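Local coordinates for protein putative histidinol-phosphate aminotransferase (Erwinia carotovora atroseptica, PDB 3LY1) that binds pyridoxal 5'-phosphate and probably acts as a transaminase of the histidinol-phosphate aminotransferase type, at residues D161-W166 with R192-M197; R39-K44 with I244-V249; K284-P289 with F296-V301; E92-I97 with G141-Y146. All blocks are in the same frame, centred on the assembly; numbering follows the deposited sequence.

Contact 1: D161-W166 with R192-M197; sequences DVIEPW and RSISPM
A side-on salt bridge joins helix 160-168 to the loop ahead of helix 195-199. Arg192, its chain bent at chi2 and chi3, offers NE and NH2 to the two carboxylate oxygens of Glu164: NH2 to OE1 at 2.9 Å and NE to OE2 at a longer 3.3 Å. Both oxygens lie near the guanidinium plane, but the nitrogens meet them from above the carboxylate plane, the two flat groups being 55° apart. Three waters extend the polar network. One donates to Glu164 OE2 and Arg192 O, and a second, 2.7 Å from Glu164 OE2, donates also to Ser193 O, so OE2 accepts three bonds and ties the carboxylate to the loop backbone. A third water accepts from Arg192 NH1 and makes a weak bond to Asp161 OD2.

Apolar contact is thinner: Ile194 CD1 lies against Glu164 CG at 4.0 Å, and the Ile194 side chain also packs on Ile205 and Leu207 of strand 205-210. Ser193 OG takes the N-H of Ser195 at 3.1 Å, a capping bond at the turn that leads into helix 195-199, and also bonds Glu180. The salt bridge thus ties the loop ahead of this helix to helix 160-168, beside the central sheet of the aminotransferase large domain.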
loop_
_atom_site.group_PDB
_atom_site.type_symbol
_atom_site.label_atom_id
_atom_site.label_comp_id
_atom_site.label_asym_id
_atom_site.label_seq_id
_atom_site.Cartn_x
_atom_site.Cartn_y
_atom_site.Cartn_z
ATOM N N ASP A 161 -0.030 24.998 22.713
ATOM C CA ASP A 161 -1.031 25.628 23.578
ATOM C C ASP A 161 -2.163 26.307 22.802
ATOM O O ASP A 161 -3.139 26.759 23.379
ATOM C CB ASP A 161 -0.393 26.544 24.642
ATOM C CG ASP A 161 0.303 27.770 24.072
ATOM O OD1 ASP A 161 0.273 27.975 22.829
ATOM O OD2 ASP A 161 0.868 28.559 24.891
ATOM N N VAL A 162 -2.026 26.381 21.489
ATOM C CA VAL A 162 -3.066 26.886 20.602
ATOM C C VAL A 162 -3.937 25.721 20.077
ATOM O O VAL A 162 -5.155 25.816 20.048
ATOM C CB VAL A 162 -2.393 27.667 19.469
ATOM C CG1 VAL A 162 -3.346 27.911 18.281
ATOM C CG2 VAL A 162 -1.830 28.953 20.031
ATOM N N ILE A 163 -3.316 24.605 19.723
ATOM C CA ILE A 163 -4.055 23.406 19.235
ATOM C C ILE A 163 -4.723 22.543 20.331
ATOM O O ILE A 163 -5.914 22.181 20.205
ATOM C CB ILE A 163 -3.134 22.523 18.362
ATOM C CG1 ILE A 163 -2.758 23.309 17.096
ATOM C CG2 ILE A 163 -3.812 21.194 18.004
ATOM C CD1 ILE A 163 -1.891 22.569 16.068
ATOM N N GLU A 164 -3.980 22.205 21.374
ATOM C CA GLU A 164 -4.486 21.285 22.414
ATOM C C GLU A 164 -5.811 21.712 23.073
ATOM O O GLU A 164 -6.692 20.862 23.234
ATOM C CB GLU A 164 -3.439 20.970 23.482
ATOM C CG GLU A 164 -2.252 20.180 22.972
ATOM C CD GLU A 164 -1.124 20.020 24.000
ATOM O OE1 GLU A 164 -1.249 20.538 25.142
ATOM O OE2 GLU A 164 -0.096 19.374 23.668
ATOM N N PRO A 165 -5.973 22.999 23.440
ATOM C CA PRO A 165 -7.239 23.342 24.091
ATOM C C PRO A 165 -8.413 23.315 23.155
ATOM O O PRO A 165 -9.519 23.079 23.600
ATOM C CB PRO A 165 -7.034 24.796 24.573
ATOM C CG PRO A 165 -5.595 25.014 24.582
ATOM C CD PRO A 165 -5.039 24.129 23.482
ATOM N N TRP A 166 -8.189 23.603 21.877
ATOM C CA TRP A 166 -9.255 23.442 20.885
ATOM C C TRP A 166 -9.721 21.984 20.820
ATOM O O TRP A 166 -10.922 21.707 20.908
ATOM C CB TRP A 166 -8.772 23.906 19.521
ATOM C CG TRP A 166 -9.801 23.844 18.416
ATOM C CD1 TRP A 166 -11.165 23.831 18.537
ATOM C CD2 TRP A 166 -9.525 23.830 17.017
ATOM N NE1 TRP A 166 -11.749 23.796 17.291
ATOM C CE2 TRP A 166 -10.763 23.801 16.342
ATOM C CE3 TRP A 166 -8.348 23.858 16.269
ATOM C CZ2 TRP A 166 -10.854 23.806 14.955
ATOM C CZ3 TRP A 166 -8.441 23.844 14.889
ATOM C CH2 TRP A 166 -9.681 23.815 14.250
ATOM N N ARG A 192 4.675 20.492 20.512
ATOM C CA ARG A 192 4.435 19.271 21.279
ATOM C C ARG A 192 3.716 18.248 20.398
ATOM O O ARG A 192 2.757 18.602 19.711
ATOM C CB ARG A 192 3.572 19.583 22.526
ATOM C CG ARG A 192 4.326 19.574 23.835
ATOM C CD ARG A 192 3.859 20.584 24.877
ATOM N NE ARG A 192 2.450 20.993 24.909
ATOM C CZ ARG A 192 2.080 22.220 25.270
ATOM N NH1 ARG A 192 3.010 23.114 25.570
ATOM N NH2 ARG A 192 0.803 22.582 25.307
ATOM N N SER A 193 4.167 16.990 20.406
ATOM C CA SER A 193 3.379 15.917 19.756
ATOM C C SER A 193 2.011 15.791 20.446
ATOM O O SER A 193 1.876 15.965 21.682
ATOM C CB SER A 193 4.086 14.560 19.738
ATOM O OG SER A 193 3.228 13.550 19.193
ATOM N N ILE A 194 0.987 15.535 19.640
ATOM C CA ILE A 194 -0.362 15.358 20.143
ATOM C C ILE A 194 -0.544 13.980 20.756
ATOM O O ILE A 194 -1.552 13.704 21.389
ATOM C CB ILE A 194 -1.406 15.626 19.037
ATOM C CG1 ILE A 194 -2.763 16.013 19.652
ATOM C CG2 ILE A 194 -1.531 14.456 18.021
ATOM C CD1 ILE A 194 -2.801 17.421 20.151
ATOM N N SER A 195 0.423 13.109 20.553
ATOM C CA SER A 195 0.347 11.729 21.017
ATOM C C SER A 195 -0.139 11.493 22.465
ATOM O O SER A 195 -0.978 10.600 22.687
ATOM C CB SER A 195 1.693 11.021 20.799
ATOM O OG SER A 195 1.526 9.628 20.955
ATOM N N PRO A 196 0.372 12.274 23.449
ATOM C CA PRO A 196 -0.113 11.997 24.797
ATOM C C PRO A 196 -1.637 12.214 24.977
ATOM O O PRO A 196 -2.224 11.563 25.838
ATOM C CB PRO A 196 0.715 12.935 25.671
ATOM C CG PRO A 196 1.977 13.118 24.911
ATOM C CD PRO A 196 1.507 13.205 23.476
HETATM N N MSE A 197 -2.275 13.081 24.181
HETATM C CA MSE A 197 -3.727 13.262 24.289
HETATM C C MSE A 197 -4.477 11.963 23.908
HETATM O O MSE A 197 -5.546 11.670 24.432
HETATM C CB MSE A 197 -4.200 14.453 23.442
HETATM C CG MSE A 197 -3.480 15.785 23.753
HETATM SE SE MSE A 197 -3.647 16.347 25.598
HETATM C CE MSE A 197 -1.821 16.128 26.252
HETATM O O HOH W 1 3.223 26.372 25.823
HETATM O O HOH W 2 0.081 18.934 20.799
HETATM O O HOH W 3 0.286 16.742 23.708
#

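Contact 2: R39-K44 with I244-V249; sequences RDAVVK and INFSGV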
loop_
_atom_site.group_PDB
_atom_site.type_symbol
_atom_site.label_atom_id
_atom_site.label_comp_id
_atom_site.label_asym_id
_atom_site.label_seq_id
_atom_site.Cartn_x
_atom_site.Cartn_y
_atom_site.Cartn_z
ATOM N N ARG A 39 17.677 -5.553 3.230
ATOM C CA ARG A 39 18.332 -6.456 2.273
ATOM C C ARG A 39 18.114 -7.911 2.655
ATOM O O ARG A 39 17.787 -8.717 1.799
ATOM C CB ARG A 39 19.838 -6.179 2.136
ATOM C CG ARG A 39 20.197 -4.879 1.410
ATOM C CD ARG A 39 21.700 -4.796 1.056
ATOM N NE ARG A 39 22.549 -5.227 2.181
ATOM C CZ ARG A 39 23.016 -4.449 3.158
ATOM N NH1 ARG A 39 22.772 -3.132 3.185
ATOM N NH2 ARG A 39 23.749 -5.001 4.127
ATOM N N ASP A 40 18.270 -8.232 3.939
ATOM C CA ASP A 40 18.070 -9.587 4.430
ATOM C C ASP A 40 16.605 -10.083 4.309
ATOM O O ASP A 40 16.361 -11.298 4.279
ATOM C CB ASP A 40 18.516 -9.672 5.890
ATOM C CG ASP A 40 20.064 -9.573 6.067
ATOM O OD1 ASP A 40 20.815 -9.447 5.066
ATOM O OD2 ASP A 40 20.523 -9.626 7.235
ATOM N N ALA A 41 15.642 -9.160 4.268
ATOM C CA ALA A 41 14.238 -9.539 4.101
ATOM C C ALA A 41 13.938 -10.083 2.711
ATOM O O ALA A 41 12.914 -10.764 2.541
ATOM C CB ALA A 41 13.276 -8.331 4.395
ATOM N N VAL A 42 14.756 -9.755 1.709
ATOM C CA VAL A 42 14.389 -10.083 0.305
ATOM C C VAL A 42 14.247 -11.591 0.048
ATOM O O VAL A 42 13.284 -12.026 -0.604
ATOM C CB VAL A 42 15.335 -9.431 -0.728
ATOM C CG1 VAL A 42 15.065 -9.950 -2.165
ATOM C CG2 VAL A 42 15.237 -7.885 -0.647
ATOM N N VAL A 43 15.152 -12.384 0.613
ATOM C CA VAL A 43 15.064 -13.846 0.531
ATOM C C VAL A 43 13.798 -14.381 1.224
ATOM O O VAL A 43 13.292 -15.445 0.852
ATOM C CB VAL A 43 16.340 -14.555 1.067
ATOM C CG1 VAL A 43 16.465 -14.420 2.576
ATOM C CG2 VAL A 43 16.355 -16.036 0.632
ATOM N N LYS A 44 13.271 -13.633 2.192
ATOM C CA LYS A 44 12.116 -14.078 2.952
ATOM C C LYS A 44 10.817 -13.644 2.272
ATOM O O LYS A 44 9.781 -14.142 2.640
ATOM C CB LYS A 44 12.137 -13.514 4.380
ATOM C CG LYS A 44 13.326 -14.007 5.249
ATOM C CD LYS A 44 13.187 -13.582 6.745
ATOM C CE LYS A 44 13.293 -12.074 6.951
ATOM N NZ LYS A 44 12.998 -11.576 8.355
ATOM N N ILE A 244 2.137 -4.671 4.919
ATOM C CA ILE A 244 3.306 -3.857 4.620
ATOM C C ILE A 244 4.356 -4.779 4.022
ATOM O O ILE A 244 4.408 -5.969 4.321
ATOM C CB ILE A 244 3.800 -3.137 5.927
ATOM C CG1 ILE A 244 2.649 -2.330 6.550
ATOM C CG2 ILE A 244 4.892 -2.143 5.650
ATOM C CD1 ILE A 244 2.045 -1.291 5.579
ATOM N N ASN A 245 5.212 -4.227 3.179
ATOM C CA ASN A 245 6.227 -5.011 2.516
ATOM C C ASN A 245 7.321 -5.471 3.492
ATOM O O ASN A 245 7.603 -4.799 4.494
ATOM C CB ASN A 245 6.769 -4.279 1.286
ATOM C CG ASN A 245 7.903 -3.362 1.594
ATOM O OD1 ASN A 245 9.066 -3.776 1.673
ATOM N ND2 ASN A 245 7.585 -2.099 1.757
ATOM N N PHE A 246 7.866 -6.653 3.232
ATOM C CA PHE A 246 8.805 -7.315 4.153
ATOM C C PHE A 246 10.060 -6.487 4.436
ATOM O O PHE A 246 10.466 -6.361 5.568
ATOM C CB PHE A 246 9.225 -8.684 3.605
ATOM C CG PHE A 246 9.239 -9.767 4.626
ATOM C CD1 PHE A 246 9.949 -9.627 5.819
ATOM C CD2 PHE A 246 8.628 -10.978 4.362
ATOM C CE1 PHE A 246 9.978 -10.646 6.729
ATOM C CE2 PHE A 246 8.667 -12.013 5.277
ATOM C CZ PHE A 246 9.325 -11.843 6.462
ATOM N N SER A 247 10.667 -5.906 3.415
ATOM C CA SER A 247 11.883 -5.125 3.642
ATOM C C SER A 247 11.566 -3.886 4.474
ATOM O O SER A 247 12.310 -3.552 5.366
ATOM C CB SER A 247 12.545 -4.708 2.318
ATOM O OG SER A 247 12.916 -5.860 1.594
ATOM N N GLY A 248 10.461 -3.222 4.170
ATOM C CA GLY A 248 10.031 -2.085 4.938
ATOM C C GLY A 248 9.734 -2.389 6.396
ATOM O O GLY A 248 10.149 -1.621 7.269
ATOM N N VAL A 249 9.042 -3.504 6.657
ATOM C CA VAL A 249 8.691 -3.894 8.024
ATOM C C VAL A 249 9.979 -4.179 8.827
ATOM O O VAL A 249 10.158 -3.689 9.941
ATOM C CB VAL A 249 7.772 -5.129 8.070
ATOM C CG1 VAL A 249 7.675 -5.662 9.478
ATOM C CG2 VAL A 249 6.380 -4.785 7.496
#
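Phe246, in the first turn of helix 246-255, lies against Lys44 and Ala41 of segment 39-44. Lys44 CB sits over one face of the ring, offset toward its rim, in a CH-pi contact 4.1 Å from the centroid. The two side chains cross at about a right angle. The lysine CG stands anti to the carbonyl carbon, and a bend at chi3 (-67°) brings CE and NZ back to the ring, with NZ 3.6 Å from Phe246 CE1. The ammonium group goes on to a salt bridge with Asp250, one turn further along the phenylalanine's helix, which fixes the lysine's course across the ring.

Beside this pair the two backbones come close, the CA atoms of Ala41 and Ser247 being 5.0 Å apart. The small methyl group of Ala41 permits this: its CB lies 3.6 Å from Ser247 CA and 3.8 Å from Phe246 CD1. Ser247 OG packs on Ala41 CB and Val42 CG2, while its hydrogen bond goes to Ala38 O.

Further out, Asn245 occupies the N-cap position, and its OD1 accepts from Gly248 N at 2.9 Å, the donor standing above the carbonyl plane. The second subunit adjoins the contact: its Ala38 packs on Val42, its Met220 on Ser247, and its Asn245 on the Asn245 of this chain. The side chain of Tyr48, a pyridoxal phosphate-binding residue whose cofactor is not bound to this chain in the model, lies about 7 Å from that of Phe246. The arrangement is thus an N-capped helix start packed at the dimer interface, consistent with the shared active sites of fold-type I aminotransferases.

Contact 3: K284-P289 with F296-V301; sequences KLPYLP and FHQLVV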
loop_
_atom_site.group_PDB
_atom_site.type_symbol
_atom_site.label_atom_id
_atom_site.label_comp_id
_atom_site.label_asym_id
_atom_site.label_seq_id
_atom_site.Cartn_x
_atom_site.Cartn_y
_atom_site.Cartn_z
ATOM N N LYS A 284 19.394 38.757 1.370
ATOM C CA LYS A 284 18.234 39.466 1.929
ATOM C C LYS A 284 16.913 38.956 1.363
ATOM O O LYS A 284 16.023 39.743 1.010
ATOM C CB LYS A 284 18.371 40.986 1.718
ATOM C CG LYS A 284 19.580 41.572 2.399
ATOM C CD LYS A 284 19.648 43.089 2.233
ATOM C CE LYS A 284 20.927 43.692 2.880
ATOM N NZ LYS A 284 21.106 45.175 2.585
ATOM N N LEU A 285 16.781 37.629 1.273
ATOM C CA LEU A 285 15.523 37.020 0.865
ATOM C C LEU A 285 14.804 36.534 2.140
ATOM O O LEU A 285 15.366 35.766 2.897
ATOM C CB LEU A 285 15.753 35.887 -0.157
ATOM C CG LEU A 285 16.194 36.334 -1.557
ATOM C CD1 LEU A 285 16.812 35.117 -2.346
ATOM C CD2 LEU A 285 15.042 37.012 -2.351
ATOM N N PRO A 286 13.571 37.023 2.396
ATOM C CA PRO A 286 12.886 36.539 3.593
ATOM C C PRO A 286 12.612 35.011 3.532
ATOM O O PRO A 286 12.399 34.449 2.444
ATOM C CB PRO A 286 11.550 37.322 3.584
ATOM C CG PRO A 286 11.849 38.585 2.783
ATOM C CD PRO A 286 12.869 38.160 1.759
ATOM N N TYR A 287 12.640 34.369 4.688
ATOM C CA TYR A 287 12.210 32.977 4.838
ATOM C C TYR A 287 11.435 32.732 6.120
ATOM O O TYR A 287 11.520 33.502 7.078
ATOM C CB TYR A 287 13.401 32.063 4.803
ATOM C CG TYR A 287 14.387 32.313 5.918
ATOM C CD1 TYR A 287 15.443 33.215 5.754
ATOM C CD2 TYR A 287 14.265 31.665 7.140
ATOM C CE1 TYR A 287 16.355 33.456 6.793
ATOM C CE2 TYR A 287 15.163 31.894 8.176
ATOM C CZ TYR A 287 16.212 32.786 7.988
ATOM O OH TYR A 287 17.098 33.023 9.018
ATOM N N LEU A 288 10.698 31.625 6.143
ATOM C CA LEU A 288 9.924 31.239 7.311
ATOM C C LEU A 288 10.748 30.306 8.195
ATOM O O LEU A 288 11.663 29.624 7.722
ATOM C CB LEU A 288 8.588 30.593 6.893
ATOM C CG LEU A 288 7.649 31.398 5.978
ATOM C CD1 LEU A 288 6.292 30.687 5.737
ATOM C CD2 LEU A 288 7.374 32.764 6.568
ATOM N N PRO A 289 10.453 30.283 9.503
ATOM C CA PRO A 289 11.222 29.371 10.361
ATOM C C PRO A 289 10.987 27.925 9.883
ATOM O O PRO A 289 9.869 27.567 9.430
ATOM C CB PRO A 289 10.650 29.607 11.753
ATOM C CG PRO A 289 9.957 30.926 11.689
ATOM C CD PRO A 289 9.502 31.112 10.258
ATOM N N PHE A 296 11.013 27.367 3.322
ATOM C CA PHE A 296 10.141 28.102 2.438
ATOM C C PHE A 296 10.690 29.519 2.439
ATOM O O PHE A 296 10.813 30.136 3.488
ATOM C CB PHE A 296 8.697 28.024 2.944
ATOM C CG PHE A 296 7.638 28.235 1.882
ATOM C CD1 PHE A 296 7.536 27.382 0.790
ATOM C CD2 PHE A 296 6.671 29.220 2.049
ATOM C CE1 PHE A 296 6.509 27.536 -0.158
ATOM C CE2 PHE A 296 5.631 29.381 1.092
ATOM C CZ PHE A 296 5.561 28.544 0.007
ATOM N N HIS A 297 11.113 30.003 1.278
ATOM C CA HIS A 297 11.626 31.379 1.155
ATOM C C HIS A 297 11.058 32.132 -0.041
ATOM O O HIS A 297 10.534 31.527 -1.002
ATOM C CB HIS A 297 13.146 31.423 1.166
ATOM C CG HIS A 297 13.823 30.976 -0.104
ATOM N ND1 HIS A 297 14.038 31.823 -1.169
ATOM C CD2 HIS A 297 14.423 29.803 -0.434
ATOM C CE1 HIS A 297 14.731 31.187 -2.110
ATOM N NE2 HIS A 297 14.981 29.955 -1.687
ATOM N N GLN A 298 11.176 33.457 0.056
ATOM C CA GLN A 298 10.614 34.361 -0.916
ATOM C C GLN A 298 11.554 34.528 -2.096
ATOM O O GLN A 298 12.758 34.280 -1.988
ATOM C CB GLN A 298 10.340 35.722 -0.255
ATOM C CG GLN A 298 9.311 36.559 -0.979
ATOM C CD GLN A 298 9.049 37.903 -0.281
ATOM O OE1 GLN A 298 9.073 37.989 0.935
ATOM N NE2 GLN A 298 8.805 38.944 -1.066
ATOM N N LEU A 299 10.976 34.887 -3.238
ATOM C CA LEU A 299 11.738 35.209 -4.435
ATOM C C LEU A 299 11.357 36.583 -4.937
ATOM O O LEU A 299 10.199 37.011 -4.780
ATOM C CB LEU A 299 11.481 34.193 -5.538
ATOM C CG LEU A 299 12.012 32.793 -5.276
ATOM C CD1 LEU A 299 11.477 31.772 -6.305
ATOM C CD2 LEU A 299 13.568 32.832 -5.243
ATOM N N VAL A 300 12.321 37.263 -5.556
ATOM C CA VAL A 300 12.058 38.508 -6.265
ATOM C C VAL A 300 11.980 38.292 -7.795
ATOM O O VAL A 300 11.443 39.142 -8.508
ATOM C CB VAL A 300 13.038 39.647 -5.828
ATOM C CG1 VAL A 300 12.789 39.984 -4.342
ATOM C CG2 VAL A 300 14.462 39.271 -6.009
ATOM N N VAL A 301 12.489 37.167 -8.292
ATOM C CA VAL A 301 12.324 36.776 -9.699
ATOM C C VAL A 301 11.156 35.791 -9.817
ATOM O O VAL A 301 10.737 35.215 -8.807
ATOM C CB VAL A 301 13.601 36.120 -10.239
ATOM C CG1 VAL A 301 14.775 37.051 -10.029
ATOM C CG2 VAL A 301 13.843 34.762 -9.559
HETATM O O HOH W 4 10.759 27.374 6.242
#
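Two nearly straight backbone hydrogen bonds fasten the loop after helix 259-283 to strand 294-298. Gln298 N donates to Pro286 O at 2.9 Å, and Leu288 N to Phe296 O at 3.0 Å; in each the donor lies nearly along the C=O axis. The chains run in opposed directions, 154° apart, and the bonds flank a single bridge between Tyr287 and His297, whose CA atoms are 4.1 Å apart. At one end a water accepts from Phe296 N and probably donates to Leu288 O. His297 ND1 donates to the carbonyl of the next residue, Gln298 O, at 2.9 Å, which fixes the rotation of the imidazole.

At the bridge the CB atoms of Tyr287 and His297 meet at 3.7 Å. Both residues hold CG in the crowded position between N and the carbonyl carbon, and their rings rise on the same side, where Leu280 of helix 259-283 touches each. The tyrosine ring leads away from the strand to a hydrogen bond with Glu281. Leu285 lays CD2 on Gln298 O at 3.6 Å and reaches Val300 CG1. On the side facing away from that helix, Leu288 and Phe296 point the same way, CD1 of the leucine meeting the ring edge at CD2, 4.0 Å away. Gln298, extended beyond CG, brings OE1 against Pro286 CG.

Strand 294-298 pairs with strand 327-331 as well, whose Trp327 meets the Phe296 ring. Loop and strand thus form a single antiparallel beta bridge, a non-hydrogen-bonded pair, entered through the Schellman motif at Lys284, in the small domain of the aminotransferase fold.

Contact 4: E92-I97 with G141-Y146; sequences EAQLVI and GPSIVY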
loop_
_atom_site.group_PDB
_atom_site.type_symbol
_atom_site.label_atom_id
_atom_site.label_comp_id
_atom_site.label_asym_id
_atom_site.label_seq_id
_atom_site.Cartn_x
_atom_site.Cartn_y
_atom_site.Cartn_z
ATOM N N GLU A 92 -22.508 15.287 3.739
ATOM C CA GLU A 92 -22.818 16.445 4.586
ATOM C C GLU A 92 -21.578 17.051 5.290
ATOM O O GLU A 92 -21.644 18.171 5.809
ATOM C CB GLU A 92 -23.921 16.087 5.585
ATOM C CG GLU A 92 -25.296 15.834 4.933
ATOM C CD GLU A 92 -25.349 14.571 4.068
ATOM O OE1 GLU A 92 -24.674 13.562 4.394
ATOM O OE2 GLU A 92 -26.085 14.588 3.055
ATOM N N ALA A 93 -20.448 16.341 5.256
ATOM C CA ALA A 93 -19.204 16.780 5.903
ATOM C C ALA A 93 -18.397 17.865 5.150
ATOM O O ALA A 93 -18.441 17.996 3.906
ATOM C CB ALA A 93 -18.327 15.580 6.148
ATOM N N GLN A 94 -17.680 18.669 5.921
ATOM C CA GLN A 94 -16.741 19.641 5.359
ATOM C C GLN A 94 -15.346 19.274 5.847
ATOM O O GLN A 94 -15.200 18.732 6.937
ATOM C CB GLN A 94 -17.067 21.078 5.783
ATOM C CG GLN A 94 -16.785 21.391 7.246
ATOM C CD GLN A 94 -16.828 22.890 7.620
ATOM O OE1 GLN A 94 -16.883 23.207 8.804
ATOM N NE2 GLN A 94 -16.834 23.779 6.644
ATOM N N LEU A 95 -14.344 19.563 5.036
ATOM C CA LEU A 95 -12.954 19.502 5.479
ATOM C C LEU A 95 -12.539 20.950 5.756
ATOM O O LEU A 95 -12.729 21.807 4.898
ATOM C CB LEU A 95 -12.057 18.918 4.378
ATOM C CG LEU A 95 -10.554 19.018 4.604
ATOM C CD1 LEU A 95 -10.176 17.995 5.626
ATOM C CD2 LEU A 95 -9.755 18.814 3.291
ATOM N N VAL A 96 -11.981 21.198 6.932
ATOM C CA VAL A 96 -11.483 22.526 7.334
ATOM C C VAL A 96 -9.961 22.465 7.341
ATOM O O VAL A 96 -9.362 21.626 8.036
ATOM C CB VAL A 96 -12.022 22.971 8.710
ATOM C CG1 VAL A 96 -11.409 24.321 9.117
ATOM C CG2 VAL A 96 -13.563 23.094 8.673
ATOM N N ILE A 97 -9.350 23.322 6.518
ATOM C CA ILE A 97 -7.881 23.360 6.352
ATOM C C ILE A 97 -7.416 24.819 6.217
ATOM O O ILE A 97 -8.203 25.711 5.741
ATOM C CB ILE A 97 -7.387 22.590 5.085
ATOM C CG1 ILE A 97 -8.345 22.757 3.882
ATOM C CG2 ILE A 97 -7.161 21.054 5.396
ATOM C CD1 ILE A 97 -7.706 22.373 2.489
ATOM N N GLY A 141 -23.018 20.692 10.262
ATOM C CA GLY A 141 -22.717 19.290 9.985
ATOM C C GLY A 141 -21.390 18.825 10.581
ATOM O O GLY A 141 -20.723 19.558 11.328
ATOM N N PRO A 142 -20.984 17.603 10.227
ATOM C CA PRO A 142 -19.698 17.083 10.612
ATOM C C PRO A 142 -18.522 17.801 9.904
ATOM O O PRO A 142 -18.634 18.229 8.749
ATOM C CB PRO A 142 -19.760 15.600 10.205
ATOM C CG PRO A 142 -21.020 15.401 9.482
ATOM C CD PRO A 142 -21.784 16.650 9.438
ATOM N N SER A 143 -17.414 17.936 10.620
ATOM C CA SER A 143 -16.213 18.577 10.087
ATOM C C SER A 143 -15.035 17.654 10.323
ATOM O O SER A 143 -14.955 17.025 11.375
ATOM C CB SER A 143 -15.887 19.900 10.805
ATOM O OG SER A 143 -16.886 20.866 10.634
ATOM N N ILE A 144 -14.119 17.603 9.354
ATOM C CA ILE A 144 -12.788 17.009 9.566
ATOM C C ILE A 144 -11.809 18.149 9.489
ATOM O O ILE A 144 -11.874 18.939 8.552
ATOM C CB ILE A 144 -12.426 15.973 8.468
ATOM C CG1 ILE A 144 -13.489 14.866 8.407
ATOM C CG2 ILE A 144 -10.993 15.389 8.681
ATOM C CD1 ILE A 144 -13.299 13.862 7.265
ATOM N N VAL A 145 -10.895 18.243 10.456
ATOM C CA VAL A 145 -9.912 19.321 10.505
ATOM C C VAL A 145 -8.576 18.636 10.250
ATOM O O VAL A 145 -8.270 17.673 10.930
ATOM C CB VAL A 145 -9.867 20.036 11.878
ATOM C CG1 VAL A 145 -8.782 21.163 11.854
ATOM C CG2 VAL A 145 -11.247 20.577 12.281
ATOM N N TYR A 146 -7.807 19.100 9.262
ATOM C CA TYR A 146 -6.508 18.489 8.922
ATOM C C TYR A 146 -5.399 19.505 9.198
ATOM O O TYR A 146 -5.332 20.536 8.521
ATOM C CB TYR A 146 -6.523 18.004 7.465
ATOM C CG TYR A 146 -5.220 17.455 6.922
ATOM C CD1 TYR A 146 -4.597 16.361 7.519
ATOM C CD2 TYR A 146 -4.615 18.020 5.806
ATOM C CE1 TYR A 146 -3.421 15.853 7.047
ATOM C CE2 TYR A 146 -3.429 17.489 5.286
ATOM C CZ TYR A 146 -2.827 16.418 5.935
ATOM O OH TYR A 146 -1.637 15.889 5.493
#
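Leu95 and Ile144 are paired in parallel strands and send their side chains to the same face of the sheet, where Leu95 CD1 touches Ile144 CG2 at 4.1 Å. The leucine has CG anti to the backbone N (chi1 170°), which swings CD1 over the neighbouring strand, within 4.1 Å of Tyr146 CB as well. Ile97 adds its CG2, 3.7 Å from Tyr146 CB and level with the ring edge, so two aliphatic branches meet the base of the tyrosine from the side of strand 94-98. On the other face Val96 and Val145 pair, next to the preceding pair, Gln94 and Ser143. Toward the start of the strands Ala93 CB rests near Pro142 CG.

Four backbone hydrogen bonds join the strands. Gln94 and Val96 each use both N-H and C=O: Gln94 N donates to Pro142 O and Val96 N to Ile144 O at 2.8 Å, while Ile144 N gives to Gln94 O and Tyr146 N to Val96 O at a longer 3.2 Å. CA-H...O contacts, such as Leu95 CA to Ile144 O at 3.3 Å, fill in between. The strand segments cross at -27°, the ordinary twist of a parallel sheet.

Tyr146 OH hydrogen-bonds Asp179, a residue of the cofactor pocket, and the Tyr146 side chain is about 4 Å from a bound pyridoxal phosphate. Around the pair, strands 115-119 and 174-179 extend the sheet on either side. Helix 129-137 packs on Val96 and Val145, whereas helix 76-88 touches Ile144 and Tyr146 on the opposite face.

Overall arrangement
Contacts 1 and 4 belong to the same region of the fold and touch: Trp166 CH2 of helix 160-168 lies 3.7 Å from Val145 CG1 of strand 143-148, the strand that precedes this helix in the chain. Contact 4 comes nearest a bound pyridoxal phosphate (PLP), with the Tyr146 side chain about 4 Å from it. In contact 1 the side chain of Ile163 is about 13 Å from a bound PLP. The side chain of Phe246 in contact 2 is about 11 Å from a bound PLP, and that of Phe296 in contact 3 is about 12 Å from a bound PLP. Contacts 2 and 3 lie on opposite sides of the chain's centre, their own centres 42 Å apart. Contacts 1 and 4 are nested in the loop closed by contact 2, which alone borders the second subunit.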